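PDB 3A04: tryptophan--tRNA ligase from Aeropyrum pernix, which catalyses the ATP-dependent attachment of L-tryptophan to tRNA(Trp), releasing AMP and diphosphate. Local coordinates for residues F77-K82 / E122-I127; A109-F114 / Y149-R154. All coordinates share one frame; numbering follows the deposited sequence. Where two conformers were deposited one is given.

Overall arrangement
Both contacts belong to the nucleotide-binding fold of this class I synthetase and lie at the carboxy-terminal ends of three neighbouring parallel strands, 72-77, 103-108 and 147-150, the last outermost in the chain's sheet. Along the chain the segments alternate in the order 77-82, 109-114, 122-127, 149-154, and the third sits on helix 121-139, between helix 110-115 and strand 147-150. The contact centres are about 10 Å apart. F77 O and A109 N, 2.8 Å apart, probably share a hydrogen bond, and M78 packs on A113 and E112. Helix 110-115 stands between the 'HIGH' loop of contact 1 and the strand end of contact 2, which touches the second subunit, an indirect structural path to the subunit interface.

Contact 1: F77-K82 / E122-I127; sequences FMPSGK and EEAVRI
The loop 77-82 passes beside helix 121-139 and comes nearest to it at P79 and A124, whose CA atoms are 5.6 Å apart, with P79 at the centre of an inverse gamma turn. P79 turns its CB toward the helix and makes van der Waals contacts there: CB meets the carbonyl oxygen A124 O at 3.4 Å, while CG lies 4.0 Å from A124 CB. I127, one helical turn further on, brings its CG2 methyl against the loop backbone, 3.6 Å from P79 C. CG2, anti to the backbone N of I127, is the branch that also touches S80 N and G81 O, and it thereby spans three residues of the loop. P79, S80, G81 and K82 open the 'HIGH' region, the signature of class I synthetases that follows strand 72-77 and runs into helix 85-99; in this family it takes part in ATP binding. Packing dominates the direct contact, and P79 O, buried beside CG2 and CD1 of I127, has no polar partner in the model. A water supplies the polar link further along: it accepts from G81 N at 2.7 Å and gives a long, weak bond to E123 OE2. Beyond the two segments, S80 O is hydrogen-bonded to Y132 OH of the same helix, and K82 N to S259 OG of the 'KMSKS' region.

Contact 2: A109-F114 / Y149-R154; sequences ADAEAF and YFQTNR
Q151 OE1 receives two backbone N-H groups from the first turn of helix 110-115. The bond from E112 N, 3.2 Å long, is fairly straight at 162° and arrives nearly along the C=O axis, whereas the one from A111 N is weak and bent. The helix follows strand 103-108 in the Rossmann-like fold, and Q151 follows the adjacent parallel strand 147-150, so the amide ties two neighbouring strand ends together. The Q151 chain is extended beyond CG and lays CD against A109, 3.3 Å from A109 CA at the N-cap position. At its other end, NE2 is hydrogen-bonded to D195, and a water bridges it to E112 OE1. An alanine in place of Q151 would probably leave E112 N without its acceptor at the helix start and D195 without this amide mate. The D110 and T152 side chains cross obliquely, OD1 accepting T152 N at 3.1 Å through its syn lone pair; the 2.4 Å between D110 OD2 and T152 OG1 is very short and its exact length doubtful. R121 binds the same pair, NH1 in a salt bridge with D110 OD2 and NH2 in a hydrogen bond with T152 OG1. The backbone carbonyls of Q151 and T152 bond to Q163 and R160 of the second subunit. T152 CG2, off the plane of the D110 carboxylate, packs 3.6 Å from A111 CB.

Contact 1: F77-K82 / E122-I127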
loop_
_atom_site.group_PDB
_atom_site.type_symbol
_atom_site.label_atom_id
_atom_site.label_comp_id
_atom_site.label_asym_id
_atom_site.label_seq_id
_atom_site.Cartn_x
_atom_site.Cartn_y
_atom_site.Cartn_z
ATOM N N PHE A 77 8.059 -14.606 -7.393
ATOM C CA PHE A 77 7.280 -15.864 -7.566
ATOM C C PHE A 77 5.992 -15.751 -6.757
ATOM O O PHE A 77 5.963 -15.291 -5.576
ATOM C CB PHE A 77 8.042 -17.109 -7.065
ATOM C CG PHE A 77 9.255 -17.455 -7.896
ATOM C CD1 PHE A 77 10.469 -16.879 -7.622
ATOM C CD2 PHE A 77 9.133 -18.260 -9.011
ATOM C CE1 PHE A 77 11.594 -17.075 -8.458
ATOM C CE2 PHE A 77 10.328 -18.569 -9.831
ATOM C CZ PHE A 77 11.495 -17.949 -9.550
ATOM N N MET A 78 4.932 -16.146 -7.413
ATOM C CA MET A 78 3.587 -16.339 -6.854
ATOM C C MET A 78 3.561 -17.686 -6.137
ATOM O O MET A 78 3.802 -18.737 -6.796
ATOM C CB MET A 78 2.557 -16.313 -8.010
ATOM C CG MET A 78 1.083 -16.665 -7.576
ATOM S SD MET A 78 0.455 -15.711 -6.171
ATOM C CE MET A 78 0.466 -14.105 -6.912
ATOM N N PRO A 79 3.324 -17.694 -4.802
ATOM C CA PRO A 79 3.356 -18.992 -4.069
ATOM C C PRO A 79 2.034 -19.722 -4.182
ATOM O O PRO A 79 1.290 -19.764 -3.225
ATOM C CB PRO A 79 3.595 -18.587 -2.627
ATOM C CG PRO A 79 2.880 -17.177 -2.510
ATOM C CD PRO A 79 3.232 -16.539 -3.867
ATOM N N SER A 80 1.757 -20.282 -5.365
ATOM C CA SER A 80 0.535 -20.952 -5.633
ATOM C C SER A 80 0.940 -22.192 -6.457
ATOM O O SER A 80 1.685 -22.027 -7.451
ATOM C CB SER A 80 -0.266 -20.073 -6.602
ATOM O OG SER A 80 -1.553 -20.651 -6.750
ATOM N N GLY A 81 0.429 -23.386 -6.104
ATOM C CA GLY A 81 0.674 -24.568 -6.949
ATOM C C GLY A 81 2.099 -25.048 -6.898
ATOM O O GLY A 81 2.911 -24.572 -6.100
ATOM N N LYS A 82 2.471 -26.007 -7.739
ATOM C CA LYS A 82 3.766 -26.621 -7.517
ATOM C C LYS A 82 4.817 -26.018 -8.432
ATOM O O LYS A 82 4.480 -25.501 -9.535
ATOM C CB LYS A 82 3.656 -28.149 -7.739
ATOM C CG LYS A 82 2.662 -28.834 -6.719
ATOM C CD LYS A 82 2.893 -30.336 -6.569
ATOM C CE LYS A 82 2.251 -31.089 -7.690
ATOM N NZ LYS A 82 1.920 -32.557 -7.304
ATOM N N GLU A 122 -1.502 -18.787 5.909
ATOM C CA GLU A 122 -0.653 -19.898 6.376
ATOM C C GLU A 122 -0.156 -20.731 5.149
ATOM O O GLU A 122 1.048 -21.086 5.087
ATOM C CB GLU A 122 -1.419 -20.847 7.310
ATOM C CG GLU A 122 -0.521 -21.941 7.844
ATOM C CD GLU A 122 -1.206 -22.844 8.883
ATOM O OE1 GLU A 122 -2.365 -22.537 9.303
ATOM O OE2 GLU A 122 -0.559 -23.850 9.290
ATOM N N GLU A 123 -1.067 -20.960 4.211
ATOM C CA GLU A 123 -0.772 -21.775 3.033
ATOM C C GLU A 123 0.239 -21.060 2.074
ATOM O O GLU A 123 1.245 -21.669 1.661
ATOM C CB GLU A 123 -2.066 -22.157 2.288
ATOM C CG GLU A 123 -1.846 -22.803 0.880
ATOM C CD GLU A 123 -3.072 -22.761 -0.026
ATOM O OE1 GLU A 123 -4.205 -22.559 0.506
ATOM O OE2 GLU A 123 -2.922 -22.924 -1.275
ATOM N N ALA A 124 0.023 -19.768 1.790
ATOM C CA ALA A 124 0.998 -19.003 0.976
ATOM C C ALA A 124 2.370 -19.109 1.515
ATOM O O ALA A 124 3.299 -19.282 0.728
ATOM C CB ALA A 124 0.609 -17.484 0.820
ATOM N N VAL A 125 2.519 -19.002 2.850
ATOM C CA VAL A 125 3.830 -19.006 3.479
ATOM C C VAL A 125 4.475 -20.383 3.380
ATOM O O VAL A 125 5.700 -20.517 3.082
ATOM C CB VAL A 125 3.803 -18.546 5.006
ATOM C CG1 VAL A 125 5.094 -18.952 5.757
ATOM C CG2 VAL A 125 3.556 -17.006 5.132
ATOM N N ARG A 126 3.676 -21.409 3.662
ATOM C CA ARG A 126 4.118 -22.789 3.560
ATOM C C ARG A 126 4.663 -23.059 2.172
ATOM O O ARG A 126 5.832 -23.413 2.001
ATOM C CB ARG A 126 3.159 -23.781 4.065
ATOM C CG ARG A 126 3.645 -25.219 4.034
ATOM C CD ARG A 126 2.571 -26.179 4.406
ATOM N NE ARG A 126 1.433 -26.105 3.520
ATOM C CZ ARG A 126 0.258 -25.614 3.863
ATOM N NH1 ARG A 126 0.051 -25.148 5.077
ATOM N NH2 ARG A 126 -0.709 -25.569 2.988
ATOM N N ILE A 127 3.800 -22.873 1.179
ATOM C CA ILE A 127 4.148 -23.107 -0.234
ATOM C C ILE A 127 5.377 -22.307 -0.606
ATOM O O ILE A 127 6.317 -22.801 -1.247
ATOM C CB ILE A 127 2.906 -22.750 -1.113
ATOM C CG1 ILE A 127 1.738 -23.715 -0.770
ATOM C CG2 ILE A 127 3.281 -22.720 -2.588
ATOM C CD1 ILE A 127 0.497 -23.324 -1.515
HETATM O O HOH W 1 -1.275 -23.998 -4.112
#

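Contact 2: A109-F114 / Y149-R154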
loop_
_atom_site.group_PDB
_atom_site.type_symbol
_atom_site.label_atom_id
_atom_site.label_comp_id
_atom_site.label_asym_id
_atom_site.label_seq_id
_atom_site.Cartn_x
_atom_site.Cartn_y
_atom_site.Cartn_z
ATOM N N ALA A 109 5.553 -13.224 -3.706
ATOM C CA ALA A 109 4.320 -12.430 -3.847
ATOM C C ALA A 109 3.170 -12.819 -2.997
ATOM O O ALA A 109 2.090 -13.028 -3.522
ATOM C CB ALA A 109 3.915 -12.367 -5.405
ATOM N N ASP A 110 3.373 -12.933 -1.650
ATOM C CA ASP A 110 2.308 -13.384 -0.774
ATOM C C ASP A 110 1.202 -12.362 -0.539
ATOM O O ASP A 110 0.075 -12.744 -0.226
ATOM C CB ASP A 110 2.886 -13.845 0.627
ATOM C CG ASP A 110 3.383 -12.659 1.492
ATOM O OD1 ASP A 110 4.131 -11.764 0.986
ATOM O OD2 ASP A 110 3.105 -12.638 2.749
ATOM N N ALA A 111 1.482 -11.042 -0.711
ATOM C CA ALA A 111 0.438 -10.053 -0.622
ATOM C C ALA A 111 -0.550 -10.217 -1.839
ATOM O O ALA A 111 -1.798 -10.281 -1.693
ATOM C CB ALA A 111 1.100 -8.597 -0.631
ATOM N N GLU A 112 0.019 -10.348 -3.017
ATOM C CA GLU A 112 -0.811 -10.586 -4.205
ATOM C C GLU A 112 -1.571 -11.912 -4.088
ATOM O O GLU A 112 -2.781 -11.991 -4.457
ATOM C CB GLU A 112 0.049 -10.555 -5.459
ATOM C CG GLU A 112 -0.801 -10.628 -6.727
ATOM C CD GLU A 112 0.046 -10.544 -8.017
ATOM O OE1 GLU A 112 1.243 -10.135 -7.966
ATOM O OE2 GLU A 112 -0.549 -10.812 -9.083
ATOM N N ALA A 113 -0.886 -12.940 -3.591
ATOM C CA ALA A 113 -1.511 -14.275 -3.393
ATOM C C ALA A 113 -2.766 -14.137 -2.529
ATOM O O ALA A 113 -3.844 -14.693 -2.842
ATOM C CB ALA A 113 -0.510 -15.261 -2.684
ATOM N N PHE A 114 -2.656 -13.365 -1.439
ATOM C CA PHE A 114 -3.784 -13.173 -0.550
ATOM C C PHE A 114 -4.873 -12.343 -1.236
ATOM O O PHE A 114 -6.049 -12.753 -1.307
ATOM C CB PHE A 114 -3.377 -12.506 0.775
ATOM C CG PHE A 114 -4.544 -12.308 1.719
ATOM C CD1 PHE A 114 -4.937 -13.355 2.552
ATOM C CD2 PHE A 114 -5.278 -11.075 1.724
ATOM C CE1 PHE A 114 -6.009 -13.184 3.410
ATOM C CE2 PHE A 114 -6.354 -10.871 2.585
ATOM C CZ PHE A 114 -6.701 -11.935 3.438
ATOM N N TYR A 149 12.486 -12.701 0.310
ATOM C CA TYR A 149 11.640 -11.940 1.196
ATOM C C TYR A 149 10.225 -12.059 0.814
ATOM O O TYR A 149 9.915 -12.400 -0.381
ATOM C CB TYR A 149 12.092 -10.455 1.239
ATOM C CG TYR A 149 11.746 -9.686 -0.015
ATOM C CD1 TYR A 149 10.480 -9.064 -0.160
ATOM C CD2 TYR A 149 12.677 -9.630 -1.055
ATOM C CE1 TYR A 149 10.165 -8.306 -1.374
ATOM C CE2 TYR A 149 12.410 -8.913 -2.287
ATOM C CZ TYR A 149 11.132 -8.258 -2.390
ATOM O OH TYR A 149 10.782 -7.608 -3.548
ATOM N N PHE A 150 9.347 -11.699 1.764
ATOM C CA PHE A 150 7.898 -11.683 1.544
ATOM C C PHE A 150 7.473 -10.218 1.363
ATOM O O PHE A 150 7.969 -9.361 2.113
ATOM C CB PHE A 150 7.121 -12.200 2.758
ATOM C CG PHE A 150 7.321 -13.658 3.021
ATOM C CD1 PHE A 150 6.524 -14.609 2.390
ATOM C CD2 PHE A 150 8.321 -14.096 3.892
ATOM C CE1 PHE A 150 6.717 -16.036 2.675
ATOM C CE2 PHE A 150 8.515 -15.535 4.145
ATOM C CZ PHE A 150 7.730 -16.436 3.551
ATOM N N GLN A 151 6.628 -9.981 0.366
ATOM C CA GLN A 151 6.028 -8.660 0.119
ATOM C C GLN A 151 5.379 -8.124 1.415
ATOM O O GLN A 151 5.404 -6.922 1.617
ATOM C CB GLN A 151 4.898 -8.685 -0.920
ATOM C CG GLN A 151 5.403 -8.993 -2.357
ATOM C CD GLN A 151 4.247 -9.119 -3.343
ATOM O OE1 GLN A 151 3.145 -9.524 -3.009
ATOM N NE2 GLN A 151 4.548 -8.819 -4.595
ATOM N N THR A 152 4.882 -8.997 2.274
ATOM C CA THR A 152 4.135 -8.529 3.419
ATOM C C THR A 152 5.091 -8.406 4.609
ATOM O O THR A 152 4.637 -8.146 5.736
ATOM C CB THR A 152 2.944 -9.433 3.849
ATOM O OG1 THR A 152 3.444 -10.721 4.216
ATOM C CG2 THR A 152 1.828 -9.551 2.750
ATOM N N ASN A 153 6.365 -8.606 4.396
ATOM C CA ASN A 153 7.269 -8.493 5.560
ATOM C C ASN A 153 8.573 -7.827 5.215
ATOM O O ASN A 153 9.661 -8.278 5.602
ATOM C CB ASN A 153 7.495 -9.886 6.244
ATOM C CG ASN A 153 7.964 -9.753 7.690
ATOM O OD1 ASN A 153 7.672 -8.746 8.326
ATOM N ND2 ASN A 153 8.710 -10.738 8.207
ATOM N N ARG A 154 8.535 -6.814 4.363
ATOM C CA ARG A 154 9.808 -6.316 3.775
ATOM C C ARG A 154 10.277 -4.957 4.404
ATOM O O ARG A 154 11.456 -4.615 4.376
ATOM C CB ARG A 154 9.651 -6.165 2.263
ATOM C CG ARG A 154 10.924 -5.757 1.467
ATOM C CD ARG A 154 12.119 -6.687 1.864
ATOM N NE ARG A 154 13.157 -6.637 0.824
ATOM C CZ ARG A 154 14.366 -7.093 0.984
ATOM N NH1 ARG A 154 14.730 -7.649 2.161
ATOM N NH2 ARG A 154 15.195 -6.961 -0.005
HETATM O O HOH W 2 2.211 -7.849 -6.403
#